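Local structure of agrobacterium tumefaciens DPS (Agrobacterium tumefaciens, 1O9R) at residues K37-N42 / H104-A109; S28-A33 / Q85-T90; G20-S25 / A70-Q75. The protein protects DNA from oxidative damage without binding it, oxidising Fe(2+) with hydrogen peroxide and storing the ferric mineral inside a hollow twelve-subunit shell. All blocks are in the same frame, centred on the assembly; numbering follows the deposited sequence.

Interaction 1 (K37-N42 / H104-A109)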
loop_
_atom_site.group_PDB
_atom_site.type_symbol
_atom_site.label_atom_id
_atom_site.label_comp_id
_atom_site.label_asym_id
_atom_site.label_seq_id
_atom_site.Cartn_x
_atom_site.Cartn_y
_atom_site.Cartn_z
ATOM N N LYS A 37 6.270 -28.220 1.707
ATOM C CA LYS A 37 7.591 -27.604 1.643
ATOM C C LYS A 37 8.666 -28.647 1.288
ATOM O O LYS A 37 9.568 -28.349 0.511
ATOM C CB LYS A 37 7.933 -26.909 2.955
ATOM C CG LYS A 37 7.273 -25.527 3.111
ATOM C CD LYS A 37 8.047 -24.496 2.243
ATOM C CE LYS A 37 7.437 -23.101 2.492
ATOM N NZ LYS A 37 8.319 -22.136 1.719
ATOM N N GLN A 38 8.537 -29.896 1.781
ATOM C CA GLN A 38 9.503 -30.957 1.442
ATOM C C GLN A 38 9.574 -31.099 -0.064
ATOM O O GLN A 38 10.665 -31.189 -0.677
ATOM C CB GLN A 38 9.040 -32.245 2.157
ATOM C CG GLN A 38 9.927 -33.451 1.704
ATOM C CD GLN A 38 11.318 -33.330 2.239
ATOM O OE1 GLN A 38 12.250 -33.952 1.626
ATOM N NE2 GLN A 38 11.603 -32.633 3.260
ATOM N N ALA A 39 8.423 -31.131 -0.755
ATOM C CA ALA A 39 8.408 -31.270 -2.211
ATOM C C ALA A 39 8.921 -30.018 -2.856
ATOM O O ALA A 39 9.804 -30.066 -3.741
ATOM C CB ALA A 39 6.954 -31.510 -2.641
ATOM N N HIS A 40 8.496 -28.846 -2.400
ATOM C CA HIS A 40 8.911 -27.575 -2.964
ATOM C C HIS A 40 10.418 -27.403 -3.012
ATOM O O HIS A 40 10.966 -26.918 -4.059
ATOM C CB HIS A 40 8.240 -26.497 -2.129
ATOM C CG HIS A 40 8.875 -25.163 -1.992
ATOM N ND1 HIS A 40 8.488 -24.060 -2.768
ATOM C CD2 HIS A 40 9.820 -24.697 -1.129
ATOM C CE1 HIS A 40 9.132 -22.971 -2.350
ATOM N NE2 HIS A 40 9.963 -23.372 -1.386
ATOM N N TRP A 41 11.142 -27.794 -1.959
ATOM C CA TRP A 41 12.600 -27.584 -1.990
ATOM C C TRP A 41 13.311 -28.492 -2.977
ATOM O O TRP A 41 14.353 -28.133 -3.532
ATOM C CB TRP A 41 13.206 -27.885 -0.603
ATOM C CG TRP A 41 12.785 -26.944 0.469
ATOM C CD1 TRP A 41 12.738 -25.581 0.374
ATOM C CD2 TRP A 41 12.331 -27.247 1.783
ATOM N NE1 TRP A 41 12.285 -25.029 1.556
ATOM C CE2 TRP A 41 12.014 -26.041 2.438
ATOM C CE3 TRP A 41 12.177 -28.467 2.452
ATOM C CZ2 TRP A 41 11.566 -26.019 3.774
ATOM C CZ3 TRP A 41 11.715 -28.421 3.778
ATOM C CH2 TRP A 41 11.409 -27.188 4.389
ATOM N N ASN A 42 12.778 -29.708 -3.153
ATOM C CA ASN A 42 13.491 -30.779 -3.847
ATOM C C ASN A 42 13.030 -31.085 -5.239
ATOM O O ASN A 42 13.456 -32.080 -5.887
ATOM C CB ASN A 42 13.434 -32.068 -2.983
ATOM C CG ASN A 42 14.187 -31.901 -1.672
ATOM O OD1 ASN A 42 15.422 -31.665 -1.709
ATOM N ND2 ASN A 42 13.539 -31.948 -0.503
ATOM N N HIS A 104 7.199 -34.774 -11.877
ATOM C CA HIS A 104 6.013 -35.659 -11.956
ATOM C C HIS A 104 5.939 -36.550 -10.718
ATOM O O HIS A 104 4.812 -36.859 -10.318
ATOM C CB HIS A 104 6.174 -36.540 -13.220
ATOM C CG HIS A 104 4.889 -37.139 -13.719
ATOM N ND1 HIS A 104 4.756 -37.429 -15.060
ATOM C CD2 HIS A 104 3.759 -37.464 -13.101
ATOM C CE1 HIS A 104 3.520 -37.929 -15.239
ATOM N NE2 HIS A 104 2.885 -37.965 -14.071
ATOM N N ASP A 105 7.055 -37.050 -10.177
ATOM C CA ASP A 105 7.024 -37.925 -9.008
ATOM C C ASP A 105 6.533 -37.191 -7.765
ATOM O O ASP A 105 5.718 -37.707 -6.995
ATOM C CB ASP A 105 8.395 -38.597 -8.754
ATOM C CG ASP A 105 8.821 -39.613 -9.804
ATOM O OD1 ASP A 105 7.891 -40.121 -10.407
ATOM O OD2 ASP A 105 10.052 -39.773 -9.918
ATOM N N HIS A 106 6.927 -35.901 -7.648
ATOM C CA HIS A 106 6.394 -35.122 -6.519
ATOM C C HIS A 106 4.943 -34.824 -6.753
ATOM O O HIS A 106 4.227 -34.888 -5.755
ATOM C CB HIS A 106 7.187 -33.776 -6.463
ATOM C CG HIS A 106 8.493 -33.871 -5.730
ATOM N ND1 HIS A 106 8.658 -34.085 -4.377
ATOM C CD2 HIS A 106 9.768 -33.826 -6.241
ATOM C CE1 HIS A 106 9.944 -34.152 -4.053
ATOM N NE2 HIS A 106 10.622 -34.013 -5.186
ATOM N N LEU A 107 4.534 -34.456 -7.983
ATOM C CA LEU A 107 3.106 -34.226 -8.206
ATOM C C LEU A 107 2.276 -35.461 -7.848
ATOM O O LEU A 107 1.246 -35.294 -7.207
ATOM C CB LEU A 107 2.848 -33.855 -9.667
ATOM C CG LEU A 107 3.376 -32.453 -10.074
ATOM C CD1 LEU A 107 3.329 -32.261 -11.582
ATOM C CD2 LEU A 107 2.518 -31.391 -9.363
ATOM N N ASP A 108 2.748 -36.678 -8.230
ATOM C CA ASP A 108 1.880 -37.826 -7.854
ATOM C C ASP A 108 1.838 -38.019 -6.359
ATOM O O ASP A 108 0.767 -38.359 -5.831
ATOM C CB ASP A 108 2.513 -39.091 -8.525
ATOM C CG ASP A 108 2.234 -39.177 -10.000
ATOM O OD1 ASP A 108 3.051 -39.897 -10.665
ATOM O OD2 ASP A 108 1.261 -38.610 -10.533
ATOM N N ALA A 109 2.932 -37.819 -5.632
ATOM C CA ALA A 109 2.993 -37.976 -4.191
ATOM C C ALA A 109 2.114 -36.915 -3.462
ATOM O O ALA A 109 1.408 -37.210 -2.496
ATOM C CB ALA A 109 4.447 -37.979 -3.695
#
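His-106 reaches across from helix 103-130 to lay its imidazole against Ala-39 and Asn-42 on helix 12-42. Both helices belong to the four-helix bundle of the ferritin-like fold, and the contact illustrates how one flat side chain can bridge two long helices, its ring lying against the backbone of the other.

Packing comes first. The methyl CB of Ala-39 lies 3.5 Å from ND1 of His-106, and the helix backbone behind it continues the contact, with CA of Ala-39 3.7 Å from CE1 of the ring. Because Ala-39 ends at CB, the backbones can approach closely here, CA of Ala-39 and CA of His-106 being 6.1 Å apart. The ring is swung into place with its CG beside the backbone N and anti to the carbonyl carbon (chi1 -84°).

The ring also meets backbone oxygens. The carbonyl O of Ala-39 stands over the centre of one face, whereas O of Asn-42 approaches obliquely, 3.5 Å from NE2. Neither approach is a hydrogen bond; ND1 is instead hydrogen-bonded to the hydroxyl of Tyr-96, which lies in the loop before helix 103-130 and also packs on Ala-39.

The remaining polar groups look elsewhere. His-40, an iron ligand, points away from His-106 and stacks its ring on His-52, so the iron-binding side of helix 12-42 is distinct from this packing side. Of the Asn-42 side chain, CB alone comes near the imidazole. Its amide leads away to a second subunit, where ND2 is hydrogen-bonded to the backbone O of Ala-80; that same ND2 also reaches back one turn to O of Gln-38 at 3.0 Å, bent to 142° at the hydrogen and lying in the carbonyl plane.

Interaction 2 (S28-A33 / Q85-T90)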
loop_
_atom_site.group_PDB
_atom_site.type_symbol
_atom_site.label_atom_id
_atom_site.label_comp_id
_atom_site.label_asym_id
_atom_site.label_seq_id
_atom_site.Cartn_x
_atom_site.Cartn_y
_atom_site.Cartn_z
ATOM N N SER A 28 -3.294 -34.141 10.256
ATOM C CA SER A 28 -3.018 -34.378 8.825
ATOM C C SER A 28 -2.780 -33.107 8.056
ATOM O O SER A 28 -2.045 -33.126 7.063
ATOM C CB SER A 28 -4.153 -35.199 8.204
ATOM O OG SER A 28 -4.100 -36.557 8.671
ATOM N N VAL A 29 -3.402 -31.987 8.466
ATOM C CA VAL A 29 -3.165 -30.699 7.766
ATOM C C VAL A 29 -1.761 -30.222 8.102
ATOM O O VAL A 29 -1.049 -29.745 7.183
ATOM C CB VAL A 29 -4.203 -29.675 8.292
ATOM C CG1 VAL A 29 -3.811 -28.233 7.893
ATOM C CG2 VAL A 29 -5.622 -29.987 7.756
ATOM N N ILE A 30 -1.293 -30.343 9.349
ATOM C CA ILE A 30 0.098 -29.976 9.630
ATOM C C ILE A 30 1.063 -30.853 8.846
ATOM O O ILE A 30 2.077 -30.384 8.276
ATOM C CB ILE A 30 0.406 -30.047 11.125
ATOM C CG1 ILE A 30 -0.415 -28.977 11.885
ATOM C CG2 ILE A 30 1.894 -29.894 11.444
ATOM C CD1 ILE A 30 -0.466 -29.136 13.410
ATOM N N ASP A 31 0.832 -32.189 8.830
ATOM C CA ASP A 31 1.743 -33.069 8.046
ATOM C C ASP A 31 1.734 -32.621 6.605
ATOM O O ASP A 31 2.793 -32.517 5.965
ATOM C CB ASP A 31 1.234 -34.505 8.284
ATOM C CG ASP A 31 2.092 -35.570 7.630
ATOM O OD1 ASP A 31 3.067 -35.313 6.908
ATOM O OD2 ASP A 31 1.827 -36.770 7.827
ATOM N N LEU A 32 0.546 -32.336 6.028
ATOM C CA LEU A 32 0.513 -31.897 4.637
ATOM C C LEU A 32 1.271 -30.585 4.435
ATOM O O LEU A 32 1.881 -30.431 3.380
ATOM C CB LEU A 32 -0.972 -31.750 4.182
ATOM C CG LEU A 32 -1.123 -31.641 2.652
ATOM C CD1 LEU A 32 -0.753 -33.011 2.049
ATOM C CD2 LEU A 32 -2.563 -31.327 2.298
ATOM N N ALA A 33 1.224 -29.699 5.444
ATOM C CA ALA A 33 2.001 -28.451 5.297
ATOM C C ALA A 33 3.482 -28.799 5.227
ATOM O O ALA A 33 4.218 -28.189 4.423
ATOM C CB ALA A 33 1.710 -27.549 6.497
ATOM N N GLN A 85 5.023 -34.536 18.215
ATOM C CA GLN A 85 4.584 -35.888 18.647
ATOM C C GLN A 85 3.101 -36.116 18.406
ATOM O O GLN A 85 2.721 -37.276 18.081
ATOM C CB GLN A 85 4.923 -36.016 20.146
ATOM C CG GLN A 85 6.443 -36.145 20.250
ATOM C CD GLN A 85 7.226 -34.821 20.223
ATOM O OE1 GLN A 85 8.453 -34.858 20.013
ATOM N NE2 GLN A 85 6.557 -33.720 20.507
ATOM N N ALA A 86 2.252 -35.109 18.587
ATOM C CA ALA A 86 0.817 -35.350 18.307
ATOM C C ALA A 86 0.594 -35.616 16.842
ATOM O O ALA A 86 -0.238 -36.397 16.391
ATOM C CB ALA A 86 0.038 -34.112 18.758
ATOM N N VAL A 87 1.272 -34.833 15.945
ATOM C CA VAL A 87 1.167 -34.996 14.539
ATOM C C VAL A 87 1.664 -36.413 14.122
ATOM O O VAL A 87 0.960 -37.111 13.393
ATOM C CB VAL A 87 1.949 -33.902 13.763
ATOM C CG1 VAL A 87 1.828 -34.140 12.277
ATOM C CG2 VAL A 87 1.324 -32.550 14.154
ATOM N N SER A 88 2.820 -36.839 14.679
ATOM C CA SER A 88 3.298 -38.184 14.345
ATOM C C SER A 88 2.280 -39.242 14.781
ATOM O O SER A 88 2.165 -40.218 13.994
ATOM C CB SER A 88 4.591 -38.368 15.132
ATOM O OG SER A 88 5.667 -37.604 14.575
ATOM N N SER A 89 1.692 -39.126 15.945
ATOM C CA SER A 89 0.759 -40.208 16.394
ATOM C C SER A 89 -0.566 -40.150 15.696
ATOM O O SER A 89 -1.323 -41.146 15.725
ATOM C CB SER A 89 0.645 -40.167 17.920
ATOM O OG SER A 89 -0.093 -39.014 18.314
ATOM N N THR A 90 -0.967 -39.033 15.070
ATOM C CA THR A 90 -2.337 -38.842 14.593
ATOM C C THR A 90 -2.536 -38.657 13.124
ATOM O O THR A 90 -3.627 -38.894 12.607
ATOM C CB THR A 90 -2.896 -37.638 15.394
ATOM O OG1 THR A 90 -2.712 -37.865 16.822
ATOM C CG2 THR A 90 -4.394 -37.431 15.144
HETATM O O HOH W 1 -5.231 -37.190 11.037
#
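Val-87 presents its two methyls like a fork to two consecutive residues of helix 12-42, Ile-30 and Asp-31. With CG1 anti to the backbone N (chi1 179°), that branch comes to rest 4.1 Å from CB of Asp-31, while CG2, beside the backbone N, turns to Ile-30. The isoleucine receives it in the angle between its branches: CG2 of Ile-30 is 3.8 Å from CG2 of Val-87, and CD1 of Ile-30 is 3.9 Å from the same methyl. The two side chains cross obliquely.

Asp-31 meets CG1 of Val-87 with its CB and, equally close, its backbone N; the carboxylate takes no part in the packing. OD2 is instead hydrogen-bonded to the hydroxyl of Thr-91, just beyond helix 84-90.

A water spans the other end of the contact. Ser-28 OG donates to it at 2.7 Å, and the water in turn donates to the backbone O of Thr-90 at 2.8 Å, with Lys-92 N also hydrogen-bonded to that serine oxygen. Thr-90 closes its helix with a bond of its own, OG1 to the backbone O of Ala-86.

Helix 84-90 is the short helix that Dps subunits carry in the connection between the second and third bundle helices. It lies at a subunit interface: Ile-30 also packs on Leu-34 of a second subunit, and Ser-88 meets Ser-88 of that subunit through a weak hydrogen bond. The chemistry implies that methyl packing joins the two helices, while the water and the hydroxyl and carboxylate bonds probably help to hold the chain leaving helix 84-90.

Interaction 3 (G20-S25 / A70-Q75)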
loop_
_atom_site.group_PDB
_atom_site.type_symbol
_atom_site.label_atom_id
_atom_site.label_comp_id
_atom_site.label_asym_id
_atom_site.label_seq_id
_atom_site.Cartn_x
_atom_site.Cartn_y
_atom_site.Cartn_z
ATOM N N GLY A 20 -12.676 -33.916 18.773
ATOM C CA GLY A 20 -11.979 -35.054 18.181
ATOM C C GLY A 20 -11.776 -34.947 16.678
ATOM O O GLY A 20 -10.713 -35.224 16.148
ATOM N N ILE A 21 -12.835 -34.474 15.987
ATOM C CA ILE A 21 -12.767 -34.270 14.539
ATOM C C ILE A 21 -11.700 -33.200 14.214
ATOM O O ILE A 21 -10.937 -33.395 13.260
ATOM C CB ILE A 21 -14.139 -33.847 14.009
ATOM C CG1 ILE A 21 -15.182 -34.985 14.207
ATOM C CG2 ILE A 21 -14.087 -33.493 12.533
ATOM C CD1 ILE A 21 -16.589 -34.410 13.994
ATOM N N LEU A 22 -11.716 -32.098 14.917
ATOM C CA LEU A 22 -10.760 -30.995 14.653
ATOM C C LEU A 22 -9.342 -31.466 14.941
ATOM O O LEU A 22 -8.507 -31.229 14.071
ATOM C CB LEU A 22 -11.112 -29.853 15.603
ATOM C CG LEU A 22 -12.403 -29.072 15.267
ATOM C CD1 LEU A 22 -12.935 -28.301 16.460
ATOM C CD2 LEU A 22 -12.078 -28.101 14.113
ATOM N N ASN A 23 -9.059 -32.084 16.115
ATOM C CA ASN A 23 -7.648 -32.445 16.335
ATOM C C ASN A 23 -7.213 -33.509 15.347
ATOM O O ASN A 23 -6.014 -33.536 15.010
ATOM C CB ASN A 23 -7.477 -32.920 17.789
ATOM C CG ASN A 23 -7.087 -31.798 18.720
ATOM O OD1 ASN A 23 -6.405 -30.830 18.307
ATOM N ND2 ASN A 23 -7.457 -31.833 19.996
ATOM N N GLU A 24 -8.114 -34.433 14.974
ATOM C CA GLU A 24 -7.662 -35.408 13.968
ATOM C C GLU A 24 -7.291 -34.758 12.660
ATOM O O GLU A 24 -6.231 -34.986 12.035
ATOM C CB GLU A 24 -8.837 -36.401 13.793
ATOM C CG GLU A 24 -8.481 -37.439 12.710
ATOM C CD GLU A 24 -9.717 -38.278 12.383
ATOM O OE1 GLU A 24 -10.674 -37.786 11.791
ATOM O OE2 GLU A 24 -9.618 -39.449 12.782
ATOM N N SER A 25 -8.153 -33.840 12.181
ATOM C CA SER A 25 -7.858 -33.100 10.960
ATOM C C SER A 25 -6.609 -32.227 11.106
ATOM O O SER A 25 -5.840 -32.163 10.131
ATOM C CB SER A 25 -9.035 -32.162 10.640
ATOM O OG SER A 25 -10.182 -32.924 10.253
ATOM N N ALA A 70 -7.250 -25.392 14.833
ATOM C CA ALA A 70 -6.745 -25.461 16.186
ATOM C C ALA A 70 -7.459 -24.491 17.105
ATOM O O ALA A 70 -7.729 -24.801 18.267
ATOM C CB ALA A 70 -5.234 -25.165 16.140
ATOM N N GLU A 71 -7.639 -23.244 16.610
ATOM C CA GLU A 71 -8.330 -22.256 17.463
ATOM C C GLU A 71 -9.749 -22.738 17.789
ATOM O O GLU A 71 -10.184 -22.418 18.925
ATOM C CB GLU A 71 -8.406 -20.903 16.740
ATOM C CG GLU A 71 -7.060 -20.225 16.451
ATOM C CD GLU A 71 -7.308 -18.912 15.667
ATOM O OE1 GLU A 71 -8.388 -18.623 15.138
ATOM O OE2 GLU A 71 -6.268 -18.282 15.414
ATOM N N ARG A 72 -10.407 -23.416 16.872
ATOM C CA ARG A 72 -11.777 -23.899 17.202
ATOM C C ARG A 72 -11.725 -24.925 18.297
ATOM O O ARG A 72 -12.682 -24.872 19.098
ATOM C CB ARG A 72 -12.395 -24.446 15.906
ATOM C CG ARG A 72 -13.884 -24.786 16.051
ATOM C CD ARG A 72 -14.686 -23.521 16.508
ATOM N NE ARG A 72 -16.106 -23.942 16.495
ATOM C CZ ARG A 72 -17.029 -23.163 17.085
ATOM N NH1 ARG A 72 -16.719 -22.023 17.670
ATOM N NH2 ARG A 72 -18.330 -23.549 17.039
ATOM N N VAL A 73 -10.721 -25.815 18.319
ATOM C CA VAL A 73 -10.645 -26.757 19.444
ATOM C C VAL A 73 -10.659 -25.974 20.724
ATOM O O VAL A 73 -11.346 -26.337 21.738
ATOM C CB VAL A 73 -9.322 -27.531 19.316
ATOM C CG1 VAL A 73 -9.075 -28.308 20.632
ATOM C CG2 VAL A 73 -9.325 -28.449 18.110
ATOM N N VAL A 74 -9.822 -24.947 20.860
ATOM C CA VAL A 74 -9.705 -24.238 22.138
ATOM C C VAL A 74 -10.940 -23.439 22.472
ATOM O O VAL A 74 -11.307 -23.314 23.649
ATOM C CB VAL A 74 -8.418 -23.370 22.145
ATOM C CG1 VAL A 74 -7.215 -24.352 21.951
ATOM C CG2 VAL A 74 -8.180 -22.354 21.090
ATOM N N GLN A 75 -11.590 -22.877 21.453
ATOM C CA GLN A 75 -12.844 -22.173 21.666
ATOM C C GLN A 75 -13.855 -23.102 22.344
ATOM O O GLN A 75 -14.678 -22.585 23.110
ATOM C CB GLN A 75 -13.443 -21.698 20.332
ATOM C CG GLN A 75 -12.657 -20.496 19.770
ATOM C CD GLN A 75 -12.929 -20.325 18.299
ATOM O OE1 GLN A 75 -14.011 -20.554 17.796
ATOM N NE2 GLN A 75 -11.878 -19.983 17.527
#
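NH1 of Arg-72 has two partners, one within its own helix and one on a neighbouring subunit: OE1 of Gln-75 accepts from it at 3.1 Å, and Asp-148 of that subunit forms a salt bridge with it. The Gln-75 bond is nearly straight (165°) and lies in both the carbonyl plane and the guanidinium plane, which should help to fix the rotation of the group. NE and NH2 are held as well, by Thr-136 and Asp-133 of the same chain.

While the charged end leads away, the stem of Arg-72 serves the helix-helix contact. Its chain bends at chi2 (58°), and CG lies 3.7 Å from CD1 of Leu-22; the two side chains pass at a slant. The other methyl of Leu-22, CD2, reaches CB of Arg-72 at 4.1 Å. Leu-22 also meets Val-73, where its CB is only 3.4 Å from CG2 of the valine, tighter than usual for two carbons.

Asn-23 flanks the valine, roughly at a right angle to it. OD1 of Asn-23 is 3.8 Å from CG2 of Val-73 and ND2 is 3.9 Å from CG1, so the oxygen faces one methyl and the nitrogen the other. Its polar atoms are occupied by the chain that follows helix 48-75: ND2 is bonded to the backbone O of Thr-79, and OD1 to the backbone N of Leu-81.

These are the first two helices of the ferritin-like bundle, antiparallel, with the axes of the two short segments 9.0 Å apart. Glu-71, an iron ligand, takes no part in the contact and is salt-bridged to Lys-149 of the same neighbouring subunit. The pair therefore meets mainly through aliphatic carbon, with the amide of Asn-23 at its border, while the polar ends of Arg-72 and Asn-23 link it to that subunit, to Asp-133 and Thr-136, and to a loop.

How the interactions relate
All three contacts are spaced along helix 12-42, which meets a different helix in each. Interactions 2 and 3 adjoin, their centres 13 Å apart, and touch where CG2 of Thr-90 packs 4.0 Å from CA of Glu-24. Interaction 1 lies 18 Å from interaction 2 and 28 Å from interaction 3, centre to centre. The side chains of Asn-42 and Ile-30 each lie about 12 Å, and that of Arg-72 about 11 Å, from a bound ferric ion. The iron ligands His-40 and Glu-71 belong to contacts on opposite sides of one subunit's centre, but Trp-41 packs on Ala-70 of a second subunit, as expected for ferroxidase centres built between two-fold-related subunits.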